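Local coordinates for mandelate racemase/muconate lactonizing enzyme-like protein (Roseovarius sp. TM1035, PDB 3RCY) that probably catalyses the removal of a proton next to a carboxylate with the help of a magnesium ion, as enzymes of the enolase superfamily do, at residues Leu4-Ile9 with Lys28-Asp33; Glu66-Ile71 with Trp103-Lys108. All blocks are in the same frame, centred on the assembly; numbering follows the deposited sequence.

Contact 1 of 2, residues Leu4-Ile9 with Lys28-Asp33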
ATOM      1  N   LEU A   4      42.061  15.007 -21.473  1.00 19.22           N
ATOM      2  CA  LEU A   4      41.420  16.303 -21.696  1.00 17.98           C
ATOM      3  C   LEU A   4      42.370  17.400 -21.234  1.00 17.96           C
ATOM      4  O   LEU A   4      42.975  17.289 -20.162  1.00 17.56           O
ATOM      5  CB  LEU A   4      40.121  16.388 -20.896  1.00 17.05           C
ATOM      6  CG  LEU A   4      39.039  15.352 -21.212  1.00 18.00           C
ATOM      7  CD1 LEU A   4      37.919  15.425 -20.183  1.00 15.98           C
ATOM      8  CD2 LEU A   4      38.493  15.529 -22.634  1.00 16.23           C
ATOM      9  N   ARG A   5      42.511  18.449 -22.041  1.00 18.26           N
ATOM     10  CA  ARG A   5      43.419  19.538 -21.701  1.00 18.90           C
ATOM     11  C   ARG A   5      42.754  20.922 -21.736  1.00 18.98           C
ATOM     12  O   ARG A   5      42.824  21.653 -20.753  1.00 18.86           O
ATOM     13  CB  ARG A   5      44.678  19.499 -22.582  1.00 19.81           C
ATOM     14  CG  ARG A   5      45.807  20.426 -22.089  1.00 31.01           C
ATOM     15  CD  ARG A   5      46.968  20.509 -23.083  1.00 21.84           C
ATOM     16  NE  ARG A   5      46.536  21.053 -24.371  1.00 31.98           N
ATOM     17  CZ  ARG A   5      47.159  20.849 -25.528  1.00 23.15           C
ATOM     18  NH1 ARG A   5      48.257  20.105 -25.580  1.00 32.62           N
ATOM     19  NH2 ARG A   5      46.673  21.383 -26.640  1.00 32.44           N
ATOM     20  N   ASP A   6      42.097  21.273 -22.842  1.00 18.98           N
ATOM     21  CA  ASP A   6      41.607  22.646 -23.032  1.00 19.42           C
ATOM     22  C   ASP A   6      40.086  22.733 -23.069  1.00 18.68           C
ATOM     23  O   ASP A   6      39.417  21.805 -23.528  1.00 18.33           O
ATOM     24  CB  ASP A   6      42.163  23.253 -24.326  1.00 20.59           C
ATOM     25  CG  ASP A   6      43.640  22.968 -24.523  1.00 33.31           C
ATOM     26  OD1 ASP A   6      44.422  23.189 -23.575  1.00 21.91           O
ATOM     27  OD2 ASP A   6      44.017  22.525 -25.631  1.00 22.17           O
ATOM     28  N   LEU A   7      39.569  23.865 -22.593  1.00 18.04           N
ATOM     29  CA  LEU A   7      38.155  24.198 -22.668  1.00 17.43           C
ATOM     30  C   LEU A   7      37.942  25.580 -23.285  1.00 17.92           C
ATOM     31  O   LEU A   7      38.569  26.559 -22.881  1.00 17.43           O
ATOM     32  CB  LEU A   7      37.518  24.159 -21.271  1.00 16.56           C
ATOM     33  CG  LEU A   7      36.142  24.816 -21.076  1.00 17.66           C
ATOM     34  CD1 LEU A   7      35.012  24.093 -21.840  1.00 15.68           C
ATOM     35  CD2 LEU A   7      35.818  24.901 -19.592  1.00 15.77           C
ATOM     36  N   ASP A   8      37.047  25.639 -24.264  1.00 18.92           N
ATOM     37  CA  ASP A   8      36.536  26.899 -24.770  1.00 20.26           C
ATOM     38  C   ASP A   8      35.023  26.895 -24.620  1.00 19.13           C
ATOM     39  O   ASP A   8      34.365  25.890 -24.911  1.00 18.93           O
ATOM     40  CB  ASP A   8      36.912  27.075 -26.237  1.00 22.84           C
ATOM     41  CG  ASP A   8      38.402  27.167 -26.437  1.00 28.93           C
ATOM     42  OD1 ASP A   8      38.965  28.234 -26.155  1.00 25.55           O
ATOM     43  OD2 ASP A   8      39.020  26.170 -26.860  1.00 25.66           O
ATOM     44  N   ILE A   9      34.479  28.009 -24.145  1.00 18.01           N
ATOM     45  CA  ILE A   9      33.033  28.159 -24.023  1.00 17.19           C
ATOM     46  C   ILE A   9      32.579  29.246 -24.988  1.00 16.95           C
ATOM     47  O   ILE A   9      33.151  30.343 -25.015  1.00 16.82           O
ATOM     48  CB  ILE A   9      32.604  28.539 -22.581  1.00 17.05           C
ATOM     49  CG1 ILE A   9      33.142  27.516 -21.558  1.00 16.07           C
ATOM     50  CG2 ILE A   9      31.066  28.671 -22.502  1.00 15.98           C
ATOM     51  CD1 ILE A   9      33.124  28.028 -20.085  1.00 16.52           C
ATOM     52  N   LYS A  28      33.728  23.458 -26.139  1.00 15.28           N
ATOM     53  CA  LYS A  28      34.651  22.794 -27.034  1.00 15.63           C
ATOM     54  C   LYS A  28      35.821  22.318 -26.182  1.00 15.79           C
ATOM     55  O   LYS A  28      36.489  23.120 -25.525  1.00 16.21           O
ATOM     56  CB  LYS A  28      35.108  23.775 -28.123  1.00 16.29           C
ATOM     57  CG  LYS A  28      36.194  23.274 -29.078  1.00 23.52           C
ATOM     58  CD  LYS A  28      36.891  24.492 -29.715  1.00 18.38           C
ATOM     59  CE  LYS A  28      37.979  24.123 -30.697  1.00 24.45           C
ATOM     60  NZ  LYS A  28      38.450  25.366 -31.395  1.00 19.75           N
ATOM     61  N   LEU A  29      36.038  21.007 -26.168  1.00 15.20           N
ATOM     62  CA  LEU A  29      37.147  20.420 -25.435  1.00 15.61           C
ATOM     63  C   LEU A  29      38.222  19.956 -26.404  1.00 15.89           C
ATOM     64  O   LEU A  29      37.920  19.497 -27.504  1.00 15.53           O
ATOM     65  CB  LEU A  29      36.682  19.237 -24.574  1.00 15.82           C
ATOM     66  CG  LEU A  29      35.690  19.516 -23.442  1.00 17.06           C
ATOM     67  CD1 LEU A  29      35.424  18.249 -22.644  1.00 15.52           C
ATOM     68  CD2 LEU A  29      36.202  20.617 -22.530  1.00 16.09           C
ATOM     69  N   THR A  30      39.474  20.088 -25.986  1.00 16.46           N
ATOM     70  CA  THR A  30      40.599  19.605 -26.769  1.00 17.29           C
ATOM     71  C   THR A  30      41.464  18.719 -25.883  1.00 17.78           C
ATOM     72  O   THR A  30      41.741  19.069 -24.726  1.00 17.51           O
ATOM     73  CB  THR A  30      41.451  20.771 -27.334  1.00 17.54           C
ATOM     74  OG1 THR A  30      40.597  21.731 -27.970  1.00 19.15           O
ATOM     75  CG2 THR A  30      42.486  20.259 -28.351  1.00 19.26           C
ATOM     76  N   THR A  31      41.876  17.573 -26.427  1.00 17.80           N
ATOM     77  CA  THR A  31      42.770  16.660 -25.718  1.00 18.27           C
ATOM     78  C   THR A  31      44.221  17.099 -25.889  1.00 19.41           C
ATOM     79  O   THR A  31      44.525  17.964 -26.711  1.00 19.17           O
ATOM     80  CB  THR A  31      42.657  15.203 -26.236  1.00 18.13           C
ATOM     81  OG1 THR A  31      43.160  15.129 -27.578  1.00 15.11           O
ATOM     82  CG2 THR A  31      41.209  14.712 -26.185  1.00 14.97           C
ATOM     83  N   ASP A  32      45.118  16.480 -25.126  1.00 21.02           N
ATOM     84  CA  ASP A  32      46.547  16.759 -25.268  1.00 23.37           C
ATOM     85  C   ASP A  32      47.135  16.313 -26.619  1.00 25.13           C
ATOM     86  O   ASP A  32      48.209  16.775 -26.998  1.00 26.24           O
ATOM     87  CB  ASP A  32      47.361  16.218 -24.080  1.00 23.85           C
ATOM     88  CG  ASP A  32      47.106  14.738 -23.792  1.00 32.26           C
ATOM     89  OD1 ASP A  32      46.374  14.058 -24.547  1.00 24.07           O
ATOM     90  OD2 ASP A  32      47.650  14.254 -22.780  1.00 24.66           O
ATOM     91  N   ASP A  33      46.438  15.437 -27.347  1.00 25.43           N
ATOM     92  CA  ASP A  33      46.884  15.073 -28.702  1.00 26.88           C
ATOM     93  C   ASP A  33      46.102  15.778 -29.830  1.00 26.00           C
ATOM     94  O   ASP A  33      46.164  15.361 -30.990  1.00 25.95           O
ATOM     95  CB  ASP A  33      46.952  13.546 -28.902  1.00 28.50           C
ATOM     96  CG  ASP A  33      45.580  12.876 -28.968  1.00 38.79           C
ATOM     97  OD1 ASP A  33      44.589  13.411 -28.423  1.00 28.85           O
ATOM     98  OD2 ASP A  33      45.501  11.780 -29.561  1.00 29.19           O
TER
HETATM   99  O   HOH W   1      39.067  23.296 -26.447  1.00 13.04           O

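Contact 2 of 2, residues Glu66-Ile71 with Trp103-Lys108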
ATOM      1  N   GLU A  66      42.062  14.387 -17.123  1.00 15.72           N
ATOM      2  CA  GLU A  66      41.468  13.038 -17.073  1.00 15.19           C
ATOM      3  C   GLU A  66      41.357  12.405 -18.454  1.00 14.72           C
ATOM      4  O   GLU A  66      41.156  13.099 -19.449  1.00 14.11           O
ATOM      5  CB  GLU A  66      40.071  13.080 -16.427  1.00 15.42           C
ATOM      6  CG  GLU A  66      39.489  11.721 -16.029  1.00 19.00           C
ATOM      7  CD  GLU A  66      40.364  10.979 -15.024  1.00 16.31           C
ATOM      8  OE1 GLU A  66      40.690  11.557 -13.969  1.00 19.59           O
ATOM      9  OE2 GLU A  66      40.741   9.820 -15.298  1.00 19.80           O
ATOM     10  N   ASN A  67      41.483  11.079 -18.495  1.00 14.97           N
ATOM     11  CA  ASN A  67      41.161  10.283 -19.676  1.00 15.95           C
ATOM     12  C   ASN A  67      39.655  10.386 -19.964  1.00 15.17           C
ATOM     13  O   ASN A  67      38.844  10.085 -19.095  1.00 14.59           O
ATOM     14  CB  ASN A  67      41.568   8.830 -19.414  1.00 17.82           C
ATOM     15  CG  ASN A  67      41.451   7.937 -20.643  1.00 23.82           C
ATOM     16  OD1 ASN A  67      40.674   8.187 -21.560  1.00 18.48           O
ATOM     17  ND2 ASN A  67      42.234   6.871 -20.651  1.00 19.62           N
ATOM     18  N   PRO A  68      39.275  10.831 -21.179  1.00 15.10           N
ATOM     19  CA  PRO A  68      37.853  10.995 -21.497  1.00 14.51           C
ATOM     20  C   PRO A  68      37.038   9.691 -21.467  1.00 13.76           C
ATOM     21  O   PRO A  68      35.811   9.751 -21.419  1.00 12.78           O
ATOM     22  CB  PRO A  68      37.870  11.595 -22.911  1.00 14.68           C
ATOM     23  CG  PRO A  68      39.224  11.245 -23.460  1.00 16.24           C
ATOM     24  CD  PRO A  68      40.137  11.288 -22.283  1.00 15.45           C
ATOM     25  N   GLU A  69      37.712   8.536 -21.485  1.00 14.09           N
ATOM     26  CA  GLU A  69      37.046   7.242 -21.274  1.00 14.20           C
ATOM     27  C   GLU A  69      36.357   7.162 -19.908  1.00 13.99           C
ATOM     28  O   GLU A  69      35.386   6.420 -19.736  1.00 14.12           O
ATOM     29  CB  GLU A  69      38.052   6.085 -21.367  1.00 14.79           C
ATOM     30  CG  GLU A  69      38.555   5.768 -22.765  1.00 13.40           C
ATOM     31  CD  GLU A  69      39.631   4.686 -22.766  1.00 16.08           C
ATOM     32  OE1 GLU A  69      40.255   4.456 -21.703  1.00 13.98           O
ATOM     33  OE2 GLU A  69      39.856   4.067 -23.833  1.00 13.88           O
ATOM     34  N   ASN A  70      36.858   7.921 -18.933  1.00 13.68           N
ATOM     35  CA  ASN A  70      36.430   7.740 -17.544  1.00 13.66           C
ATOM     36  C   ASN A  70      35.172   8.523 -17.197  1.00 13.20           C
ATOM     37  O   ASN A  70      35.174   9.397 -16.323  1.00 13.10           O
ATOM     38  CB  ASN A  70      37.586   8.013 -16.577  1.00 13.88           C
ATOM     39  CG  ASN A  70      38.706   6.988 -16.717  1.00 20.48           C
ATOM     40  OD1 ASN A  70      38.476   5.869 -17.170  1.00 14.05           O
ATOM     41  ND2 ASN A  70      39.921   7.373 -16.342  1.00 14.24           N
ATOM     42  N   ILE A  71      34.102   8.185 -17.911  1.00 13.02           N
ATOM     43  CA  ILE A  71      32.816   8.887 -17.851  1.00 12.81           C
ATOM     44  C   ILE A  71      32.078   8.627 -16.527  1.00 12.35           C
ATOM     45  O   ILE A  71      31.465   9.546 -15.964  1.00 12.08           O
ATOM     46  CB  ILE A  71      31.925   8.487 -19.073  1.00 13.26           C
ATOM     47  CG1 ILE A  71      32.624   8.827 -20.403  1.00 17.88           C
ATOM     48  CG2 ILE A  71      30.531   9.116 -19.002  1.00 16.58           C
ATOM     49  CD1 ILE A  71      32.612  10.293 -20.786  1.00 13.75           C
ATOM     50  N   TRP A 103      32.244  12.457 -25.420  1.00 13.15           N
ATOM     51  CA  TRP A 103      31.760  11.454 -26.374  1.00 13.03           C
ATOM     52  C   TRP A 103      32.144  11.792 -27.808  1.00 13.12           C
ATOM     53  O   TRP A 103      32.521  10.907 -28.572  1.00 13.70           O
ATOM     54  CB  TRP A 103      30.251  11.230 -26.241  1.00 12.74           C
ATOM     55  CG  TRP A 103      29.939  10.414 -25.031  1.00 13.61           C
ATOM     56  CD1 TRP A 103      29.446  10.861 -23.844  1.00 12.86           C
ATOM     57  CD2 TRP A 103      30.166   9.010 -24.873  1.00 12.97           C
ATOM     58  NE1 TRP A 103      29.326   9.814 -22.956  1.00 13.13           N
ATOM     59  CE2 TRP A 103      29.755   8.665 -23.569  1.00 13.34           C
ATOM     60  CE3 TRP A 103      30.655   8.001 -25.720  1.00 13.85           C
ATOM     61  CZ2 TRP A 103      29.827   7.357 -23.082  1.00 12.75           C
ATOM     62  CZ3 TRP A 103      30.716   6.695 -25.240  1.00 12.94           C
ATOM     63  CH2 TRP A 103      30.310   6.389 -23.930  1.00 13.87           C
ATOM     64  N   ASP A 104      32.054  13.070 -28.166  1.00 12.79           N
ATOM     65  CA  ASP A 104      32.505  13.518 -29.479  1.00 13.10           C
ATOM     66  C   ASP A 104      33.990  13.151 -29.663  1.00 13.46           C
ATOM     67  O   ASP A 104      34.363  12.554 -30.679  1.00 13.65           O
ATOM     68  CB  ASP A 104      32.266  15.027 -29.632  1.00 13.08           C
ATOM     69  CG  ASP A 104      32.324  15.502 -31.085  1.00 16.47           C
ATOM     70  OD1 ASP A 104      32.182  14.674 -32.010  1.00 13.10           O
ATOM     71  OD2 ASP A 104      32.505  16.726 -31.297  1.00 13.34           O
ATOM     72  N   ILE A 105      34.816  13.481 -28.665  1.00 13.37           N
ATOM     73  CA  ILE A 105      36.232  13.085 -28.631  1.00 13.38           C
ATOM     74  C   ILE A 105      36.435  11.554 -28.721  1.00 13.53           C
ATOM     75  O   ILE A 105      37.255  11.087 -29.502  1.00 13.25           O
ATOM     76  CB  ILE A 105      36.955  13.651 -27.375  1.00 13.75           C
ATOM     77  CG1 ILE A 105      37.285  15.139 -27.575  1.00 14.12           C
ATOM     78  CG2 ILE A 105      38.245  12.868 -27.077  1.00 14.40           C
ATOM     79  CD1 ILE A 105      37.482  15.908 -26.285  1.00 14.06           C
ATOM     80  N   LEU A 106      35.685  10.796 -27.920  1.00 13.91           N
ATOM     81  CA  LEU A 106      35.816   9.338 -27.888  1.00 14.40           C
ATOM     82  C   LEU A 106      35.506   8.717 -29.246  1.00 14.37           C
ATOM     83  O   LEU A 106      36.270   7.880 -29.729  1.00 14.62           O
ATOM     84  CB  LEU A 106      34.945   8.721 -26.780  1.00 14.64           C
ATOM     85  CG  LEU A 106      35.439   8.985 -25.347  1.00 14.56           C
ATOM     86  CD1 LEU A 106      34.343   8.722 -24.311  1.00 14.98           C
ATOM     87  CD2 LEU A 106      36.709   8.175 -25.022  1.00 15.38           C
ATOM     88  N   GLY A 107      34.414   9.148 -29.875  1.00 13.85           N
ATOM     89  CA  GLY A 107      34.089   8.663 -31.220  1.00 13.98           C
ATOM     90  C   GLY A 107      35.193   8.941 -32.236  1.00 14.82           C
ATOM     91  O   GLY A 107      35.541   8.073 -33.052  1.00 15.37           O
ATOM     92  N   LYS A 108      35.748  10.149 -32.189  1.00 15.08           N
ATOM     93  CA  LYS A 108      36.865  10.507 -33.071  1.00 15.97           C
ATOM     94  C   LYS A 108      38.097   9.642 -32.809  1.00 16.21           C
ATOM     95  O   LYS A 108      38.722   9.154 -33.753  1.00 16.45           O
ATOM     96  CB  LYS A 108      37.206  12.008 -32.976  1.00 16.00           C
ATOM     97  CG  LYS A 108      36.088  12.905 -33.494  1.00 17.84           C
ATOM     98  CD  LYS A 108      36.452  14.379 -33.480  1.00 15.93           C
ATOM     99  CE  LYS A 108      35.226  15.226 -33.807  1.00 17.74           C
ATOM    100  NZ  LYS A 108      35.517  16.697 -33.715  1.00 15.66           N
TER

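Contact 1 of 2, residues Leu4-Ile9 with Lys28-Asp33
Thr30 O takes two backbone N-H groups at once, from Arg5 N and Asp6 N, each at 2.9 Å and both in the plane of its carbonyl. That double acceptance is a classic beta bulge: the register slips by one residue between Leu4 opposite Thr31 and Asp6 opposite Thr30. Beyond it the strands pair regularly, and Asp8 and Lys28 form a hydrogen-bonded pair, Lys28 N giving to Asp8 O at 2.8 Å. Arg5 can be followed outward. Its CB sits 3.7 Å from Thr30 O; with CG anti to the backbone N (chi1 -168°) and a bend at chi3, the chain then brings one face of the guanidinium against Thr31 O, 4.0 Å from its plane and over its centre. NE and NH2 grip the Asp6 carboxylate side-on, NH2 reaching OD2 at 3.1 Å; NH1, at the tip, comes 3.6 Å from Asp32 O. On the face that carries Leu7 and Leu29, Leu7 CD1 meets Leu29 CD2 at 3.7 Å, against Phe59 of helix 48-63. A water joins Asp8 OD2, Lys28 O and Thr30 OG1, while Lys28 NZ pairs with Glu372. One side of this hairpin is thus polar and partly hydrated, the other greasy and turned to helices, and the Arg5-Asp6 pair probably balances its charge locally.

Contact 2 of 2, residues Glu66-Ile71 with Trp103-Lys108
Leu106 rests its methyls on backbone as much as on side chains: CD1 comes to 3.4 Å from Pro68 O, and CD2 to 3.7 Å from Glu69 N, so a helix leucine is seated against the peptide link of a tight turn. No hydrogen bond crosses between the segments. With CG anti to its carbonyl carbon (chi1 -71°), the Leu106 fork reaches out from helix 89-110, CD2 also meeting Glu69 CG at 3.8 Å, where the two side chains cross at about a right angle. Next to it Pro68 CG touches Ile105 CG2 at 4.1 Å. In the N-terminal domain of this family, with its three-stranded sheet and helices, the loop joins helix 48-63 to helix 71-80 and is pressed on the third helix. The loop is stiffened from within by a type I turn from Asn67 to Asn70 and by an Asx turn, Glu69 N giving to Asn67 OD1 at 3.0 Å. Leu106 CD1 also lies over a face of the Trp103 indole, toward its rim. Cutting Leu106 back to an alanine removes both methyls, which would probably open a gap against the Pro68-Glu69 peptide and leave that face of the indole less well packed. Ile71 CD1 approaches the indole obliquely, 4.0 Å from Trp103 NE1. Glu69 OE2 forms salt bridges with Arg110 and with Arg112 of the second subunit, whose Lys121 backbone N also bonds Asn70 OD1.

In the fold
Both contacts belong to the N-terminal domain, and their centres lie about 11 Å apart. Contact 1 pairs two strands of the three-stranded sheet and is only partly buried; contact 2 is fully buried and sets a loop on helix 89-110. The first is held by backbone hydrogen bonds with charged groups outside, the second by apolar side chains with no bond across. Ile105 joins them: its CG2 packs on Thr31 CG2 at 3.6 Å, and its CD1 on Leu4 CD2 at 3.8 Å. Leu4 N also probably bonds Glu66 O, tying the first strand to the loop. Another subunit reaches contact 2, whereas none in the assembly touches contact 1.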